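Local structure of Lmo0135 protein (Listeria monocytogenes EGD-e, 5ISU) at residues Leu193-Asp198 with Lys205-Thr210; Ile229-Ile234 with Val489-Asp494. The protein probably binds peptides outside the cell as the substrate-binding component of an ABC transporter. All coordinates share one frame; numbering follows the deposited sequence.

How the contacts relate
Contact 1 comes first along the chain and is complete before contact 2 opens. It joins two consecutive antiparallel strands, 190-195 and 208-213, across a connecting loop of about a dozen residues, whereas contact 2 brings the short strand 231-233 up to residues 489-494, near the C-terminus, more than 250 residues later. Their centres lie 16 Å apart and their nearest atoms about 7 Å, so they do not touch. Strand 19-24 links them: it runs parallel to 208-213 in the sheet of contact 1, while its Ile22 touches both Leu231 and Met491 of contact 2. N-terminal, middle and C-terminal parts of the chain thus meet in one region of this solute-binding protein.

Contact 1 of 2, residues Leu193-Asp198 with Lys205-Thr210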
loop_
_atom_site.group_PDB
_atom_site.type_symbol
_atom_site.label_atom_id
_atom_site.label_comp_id
_atom_site.label_asym_id
_atom_site.label_seq_id
_atom_site.Cartn_x
_atom_site.Cartn_y
_atom_site.Cartn_z
ATOM N N LEU A 193 16.364 6.713 17.315
ATOM C CA LEU A 193 16.608 5.301 17.500
ATOM C C LEU A 193 18.107 5.034 17.495
ATOM O O LEU A 193 18.886 5.863 17.012
ATOM C CB LEU A 193 15.998 4.538 16.322
ATOM C CG LEU A 193 14.551 4.773 15.863
ATOM C CD1 LEU A 193 14.332 4.031 14.547
ATOM C CD2 LEU A 193 13.526 4.319 16.880
ATOM N N GLU A 194 18.506 3.868 17.997
ATOM C CA GLU A 194 19.915 3.460 17.995
ATOM C C GLU A 194 20.019 2.009 17.567
ATOM O O GLU A 194 19.111 1.216 17.833
ATOM C CB GLU A 194 20.580 3.695 19.357
ATOM C CG GLU A 194 20.091 2.814 20.495
ATOM C CD GLU A 194 20.767 3.134 21.824
ATOM O OE1 GLU A 194 21.654 4.029 21.889
ATOM O OE2 GLU A 194 20.396 2.484 22.818
ATOM N N ARG A 195 21.142 1.644 16.949
ATOM C CA ARG A 195 21.293 0.294 16.415
ATOM C C ARG A 195 21.167 -0.855 17.419
ATOM O O ARG A 195 21.582 -0.758 18.578
ATOM C CB ARG A 195 22.568 0.143 15.596
ATOM C CG ARG A 195 23.871 0.161 16.384
ATOM C CD ARG A 195 25.059 -0.013 15.434
ATOM N NE ARG A 195 26.300 0.472 16.021
ATOM C CZ ARG A 195 27.439 0.610 15.356
ATOM N NH1 ARG A 195 27.494 0.319 14.061
ATOM N NH2 ARG A 195 28.535 1.067 15.982
ATOM N N PHE A 196 20.560 -1.942 16.947
ATOM C CA PHE A 196 20.399 -3.152 17.733
ATOM C C PHE A 196 21.523 -4.062 17.309
ATOM O O PHE A 196 21.523 -4.552 16.193
ATOM C CB PHE A 196 19.021 -3.745 17.455
ATOM C CG PHE A 196 18.778 -5.061 18.109
ATOM C CD1 PHE A 196 19.131 -5.275 19.436
ATOM C CD2 PHE A 196 18.101 -6.058 17.435
ATOM C CE1 PHE A 196 18.863 -6.487 20.048
ATOM C CE2 PHE A 196 17.843 -7.267 18.036
ATOM C CZ PHE A 196 18.221 -7.485 19.343
ATOM N N ASN A 197 22.512 -4.260 18.174
ATOM C CA ASN A 197 23.681 -5.070 17.795
ATOM C C ASN A 197 23.398 -6.520 17.486
ATOM O O ASN A 197 24.074 -7.100 16.648
ATOM C CB ASN A 197 24.786 -4.973 18.858
ATOM C CG ASN A 197 25.399 -3.590 18.920
ATOM O OD1 ASN A 197 25.344 -2.837 17.954
ATOM N ND2 ASN A 197 25.993 -3.255 20.048
ATOM N N ASP A 198 22.393 -7.102 18.134
ATOM C CA ASP A 198 22.063 -8.517 17.894
ATOM C C ASP A 198 20.972 -8.711 16.838
ATOM O O ASP A 198 20.308 -9.743 16.818
ATOM C CB ASP A 198 21.670 -9.176 19.210
ATOM C CG ASP A 198 22.769 -9.084 20.251
ATOM O OD1 ASP A 198 23.945 -9.332 19.910
ATOM O OD2 ASP A 198 22.450 -8.784 21.420
ATOM N N LYS A 205 25.253 -0.916 10.342
ATOM C CA LYS A 205 26.442 -0.090 10.098
ATOM C C LYS A 205 26.306 1.322 10.662
ATOM O O LYS A 205 27.250 1.838 11.248
ATOM C CB LYS A 205 26.755 -0.077 8.608
ATOM C CG LYS A 205 27.086 -1.472 8.090
ATOM C CD LYS A 205 27.092 -1.540 6.578
ATOM C CE LYS A 205 27.458 -2.929 6.079
ATOM N NZ LYS A 205 28.864 -3.293 6.423
ATOM N N LEU A 206 25.138 1.938 10.485
ATOM C CA LEU A 206 24.869 3.263 11.062
ATOM C C LEU A 206 24.462 3.069 12.529
ATOM O O LEU A 206 23.693 2.167 12.876
ATOM C CB LEU A 206 23.778 4.003 10.286
ATOM C CG LEU A 206 24.137 4.343 8.826
ATOM C CD1 LEU A 206 22.893 4.708 8.028
ATOM C CD2 LEU A 206 25.183 5.449 8.740
ATOM N N ASP A 207 24.990 3.927 13.378
ATOM C CA ASP A 207 24.758 3.851 14.802
ATOM C C ASP A 207 23.403 4.449 15.231
ATOM O O ASP A 207 22.701 3.850 16.031
ATOM C CB ASP A 207 25.925 4.552 15.528
ATOM C CG ASP A 207 25.775 4.538 17.044
ATOM O OD1 ASP A 207 25.242 3.542 17.592
ATOM O OD2 ASP A 207 26.205 5.525 17.689
ATOM N N LYS A 208 23.048 5.625 14.716
ATOM C CA LYS A 208 21.784 6.292 15.098
ATOM C C LYS A 208 20.925 6.681 13.912
ATOM O O LYS A 208 21.447 7.015 12.859
ATOM C CB LYS A 208 22.075 7.544 15.906
ATOM C CG LYS A 208 22.852 7.266 17.162
ATOM C CD LYS A 208 22.849 8.484 18.035
ATOM C CE LYS A 208 23.695 8.277 19.265
ATOM N NZ LYS A 208 23.539 9.465 20.143
ATOM N N VAL A 209 19.605 6.592 14.083
ATOM C CA VAL A 209 18.654 6.978 13.045
ATOM C C VAL A 209 17.605 7.851 13.694
ATOM O O VAL A 209 17.035 7.485 14.716
ATOM C CB VAL A 209 17.991 5.775 12.363
ATOM C CG1 VAL A 209 16.902 6.229 11.398
ATOM C CG2 VAL A 209 19.020 4.949 11.608
ATOM N N THR A 210 17.370 9.015 13.102
ATOM C CA THR A 210 16.406 9.955 13.620
ATOM C C THR A 210 15.401 10.216 12.530
ATOM O O THR A 210 15.788 10.426 11.380
ATOM C CB THR A 210 17.078 11.297 13.987
ATOM O OG1 THR A 210 18.108 11.072 14.948
ATOM C CG2 THR A 210 16.062 12.306 14.562
#
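Arg195 crosses Asp207 at about a right angle, its aliphatic part lying against the Leu206-Asp207 backbone. CG sits between the backbone N and the carbonyl carbon (chi1 71°), and the chain then runs extended to NE; CD ends up 3.6 Å from Leu206 O. Asp207 has its CG anti to the backbone N (chi1 180°), and its CB lies over one face of the guanidinium, offset toward the rim. The salt bridge is a long one, 3.6 Å between Arg195 NE and Asp207 OD1. Because the oxygen stands well out of the guanidinium plane, no N-H points at it and the attraction is between charges alone. The guanidinium has firmer partners outside the two segments: NH1 donates to Pro204 O and makes a salt bridge with Asp16.

The backbones pair alongside. Arg195 N donates to Asp207 O at 2.9 Å, and the same oxygen takes a CA-H...O contact from Glu194 CA at 3.4 Å. Strands 190-195 and 208-213 form a beta hairpin with a long connecting loop, the middle pair of a four-stranded mixed sheet flanked by 180-186 and 19-24. Leu193 and Val209 are a hydrogen-bonded pair: Leu193 N reaches Val209 O at 2.8 Å, and Val209 N returns to Leu193 O at 3.1 Å. Leu193 CB lies 3.5 Å from Val209 O. Both side chains go to the same buried face, where each touches Tyr180. On the other face, Glu194 and Lys208 make a non-hydrogen-bonded pair. Their chains are extended beyond CG but do not meet at the charged ends, Glu194 OE1 and Lys208 NZ staying 6.0 Å apart.

Contact 2 of 2, residues Ile229-Ile234 with Val489-Asp494; sequences INLKSI and VTMFRD
Leu231 pushes a methyl group against the rim of the Phe492 ring, and this is the tight part of the contact. CB points toward residues 489-494, and CG, anti to the backbone N (chi1 166°), carries the two methyls. CD2 meets the ring at its edge, in plane, 3.6 Å from Phe492 CE2, while CD1 lies 4.0 Å from the same carbon. Beside it, Leu231 and Met491 slide past each other in opposite directions, with Met491 SD 4.2 Å from Leu231 CG. Ile22 of strand 19-24 touches both Leu231 and Met491, and Leu472 packs on Met491 from strand 462-475.

The looser end lies at Ser233, the one partly exposed residue among those that touch. The Met491 chain, extended beyond CG, carries its methyl to this end, where CE comes to 3.5 Å from Ser233 OG and 3.9 Å from Ser233 N. The backbones stay well apart here, Ser233 CA and Met491 CA being 7.6 Å from each other, and no hydrogen bond crosses between the segments. Polar side chains bond within their own segment or to other residues: Lys232 NZ bends round to Ser233 O and also bonds Asn221 OD1, while Thr490 OG1 donates to Phe492 O at 2.8 Å.

Met491 occupies the centre of a classic gamma turn (phi 75°, psi -67°), closed by a weak bond from Phe492 N to Thr490 O. Here the chain's C-terminal part packs on strands from earlier in the sequence, an arrangement consistent with the periplasmic-binding-protein fold of family 5 solute-binding proteins.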
loop_
_atom_site.group_PDB
_atom_site.type_symbol
_atom_site.label_atom_id
_atom_site.label_comp_id
_atom_site.label_asym_id
_atom_site.label_seq_id
_atom_site.Cartn_x
_atom_site.Cartn_y
_atom_site.Cartn_z
ATOM N N ILE A 229 18.911 17.059 6.905
ATOM C CA ILE A 229 18.165 15.844 6.609
ATOM C C ILE A 229 19.043 15.125 5.587
ATOM O O ILE A 229 19.638 15.770 4.711
ATOM C CB ILE A 229 16.765 16.111 6.022
ATOM C CG1 ILE A 229 15.874 16.762 7.083
ATOM C CG2 ILE A 229 16.107 14.811 5.571
ATOM C CD1 ILE A 229 14.481 17.089 6.596
ATOM N N ASN A 230 19.126 13.802 5.710
ATOM C CA ASN A 230 19.953 12.974 4.824
ATOM C C ASN A 230 19.166 12.132 3.816
ATOM O O ASN A 230 19.728 11.706 2.810
ATOM C CB ASN A 230 20.759 11.999 5.671
ATOM C CG ASN A 230 21.666 12.687 6.664
ATOM O OD1 ASN A 230 21.518 12.503 7.873
ATOM N ND2 ASN A 230 22.581 13.512 6.166
ATOM N N LEU A 231 17.884 11.893 4.101
ATOM C CA LEU A 231 17.042 11.016 3.294
ATOM C C LEU A 231 15.570 11.375 3.427
ATOM O O LEU A 231 15.096 11.647 4.514
ATOM C CB LEU A 231 17.220 9.542 3.760
ATOM C CG LEU A 231 16.176 8.504 3.259
ATOM C CD1 LEU A 231 16.175 8.398 1.743
ATOM C CD2 LEU A 231 16.399 7.130 3.887
ATOM N N LYS A 232 14.865 11.398 2.309
ATOM C CA LYS A 232 13.435 11.688 2.316
ATOM C C LYS A 232 12.823 11.394 0.963
ATOM O O LYS A 232 13.523 11.257 -0.047
ATOM C CB LYS A 232 13.178 13.179 2.614
ATOM C CG LYS A 232 13.700 14.107 1.514
ATOM C CD LYS A 232 13.709 15.576 1.898
ATOM C CE LYS A 232 12.321 16.129 2.131
ATOM N NZ LYS A 232 11.460 16.100 0.916
ATOM N N SER A 233 11.503 11.359 0.961
ATOM C CA SER A 233 10.707 11.233 -0.241
ATOM C C SER A 233 10.597 12.613 -0.905
ATOM O O SER A 233 10.515 13.634 -0.225
ATOM C CB SER A 233 9.319 10.738 0.118
ATOM O OG SER A 233 9.421 9.467 0.749
ATOM N N ILE A 234 10.575 12.614 -2.235
ATOM C CA ILE A 234 10.502 13.811 -3.048
ATOM C C ILE A 234 9.282 13.725 -3.964
ATOM O O ILE A 234 8.950 12.654 -4.452
ATOM C CB ILE A 234 11.765 13.925 -3.954
ATOM C CG1 ILE A 234 13.049 13.820 -3.135
ATOM C CG2 ILE A 234 11.765 15.215 -4.765
ATOM C CD1 ILE A 234 13.170 14.832 -2.013
ATOM N N VAL A 489 5.937 2.441 0.377
ATOM C CA VAL A 489 5.592 3.002 1.689
ATOM C C VAL A 489 6.732 3.417 2.644
ATOM O O VAL A 489 6.831 4.583 3.008
ATOM C CB VAL A 489 4.636 2.061 2.503
ATOM C CG1 VAL A 489 4.146 2.748 3.776
ATOM C CG2 VAL A 489 3.431 1.626 1.670
ATOM N N THR A 490 7.548 2.460 3.066
ATOM C CA THR A 490 8.566 2.679 4.097
ATOM C C THR A 490 9.917 3.171 3.649
ATOM O O THR A 490 10.827 3.236 4.464
ATOM C CB THR A 490 8.830 1.364 4.829
ATOM O OG1 THR A 490 9.553 0.472 3.966
ATOM C CG2 THR A 490 7.494 0.721 5.265
ATOM N N MET A 491 10.042 3.507 2.369
ATOM C CA MET A 491 11.299 3.962 1.740
ATOM C C MET A 491 12.227 2.796 1.541
ATOM O O MET A 491 12.501 2.439 0.413
ATOM C CB MET A 491 12.014 5.097 2.481
ATOM C CG MET A 491 11.173 6.336 2.676
ATOM S SD MET A 491 12.130 7.573 3.561
ATOM C CE MET A 491 10.875 8.793 3.889
ATOM N N PHE A 492 12.718 2.207 2.622
ATOM C CA PHE A 492 13.606 1.063 2.508
ATOM C C PHE A 492 13.090 -0.112 3.314
ATOM O O PHE A 492 12.309 0.057 4.272
ATOM C CB PHE A 492 15.013 1.395 2.980
ATOM C CG PHE A 492 15.784 2.287 2.049
ATOM C CD1 PHE A 492 16.340 1.774 0.890
ATOM C CD2 PHE A 492 16.021 3.606 2.367
ATOM C CE1 PHE A 492 17.080 2.569 0.035
ATOM C CE2 PHE A 492 16.770 4.407 1.525
ATOM C CZ PHE A 492 17.290 3.889 0.350
ATOM N N ARG A 493 13.567 -1.292 2.923
ATOM C CA ARG A 493 13.204 -2.549 3.548
ATOM C C ARG A 493 13.987 -2.704 4.816
ATOM O O ARG A 493 13.420 -3.067 5.865
ATOM C CB ARG A 493 13.536 -3.708 2.602
ATOM C CG ARG A 493 13.154 -5.118 3.072
ATOM C CD ARG A 493 13.678 -6.184 2.100
ATOM N NE ARG A 493 15.121 -6.021 1.901
ATOM C CZ ARG A 493 16.072 -6.463 2.720
ATOM N NH1 ARG A 493 15.776 -7.157 3.797
ATOM N NH2 ARG A 493 17.337 -6.194 2.456
ATOM N N ASP A 494 15.284 -2.393 4.733
ATOM C CA ASP A 494 16.175 -2.578 5.849
ATOM C C ASP A 494 17.299 -1.525 5.863
ATOM O O ASP A 494 18.267 -1.599 5.102
ATOM C CB ASP A 494 16.760 -3.996 5.778
ATOM C CG ASP A 494 17.525 -4.397 7.042
ATOM O OD1 ASP A 494 17.805 -3.537 7.906
ATOM O OD2 ASP A 494 17.850 -5.599 7.178
#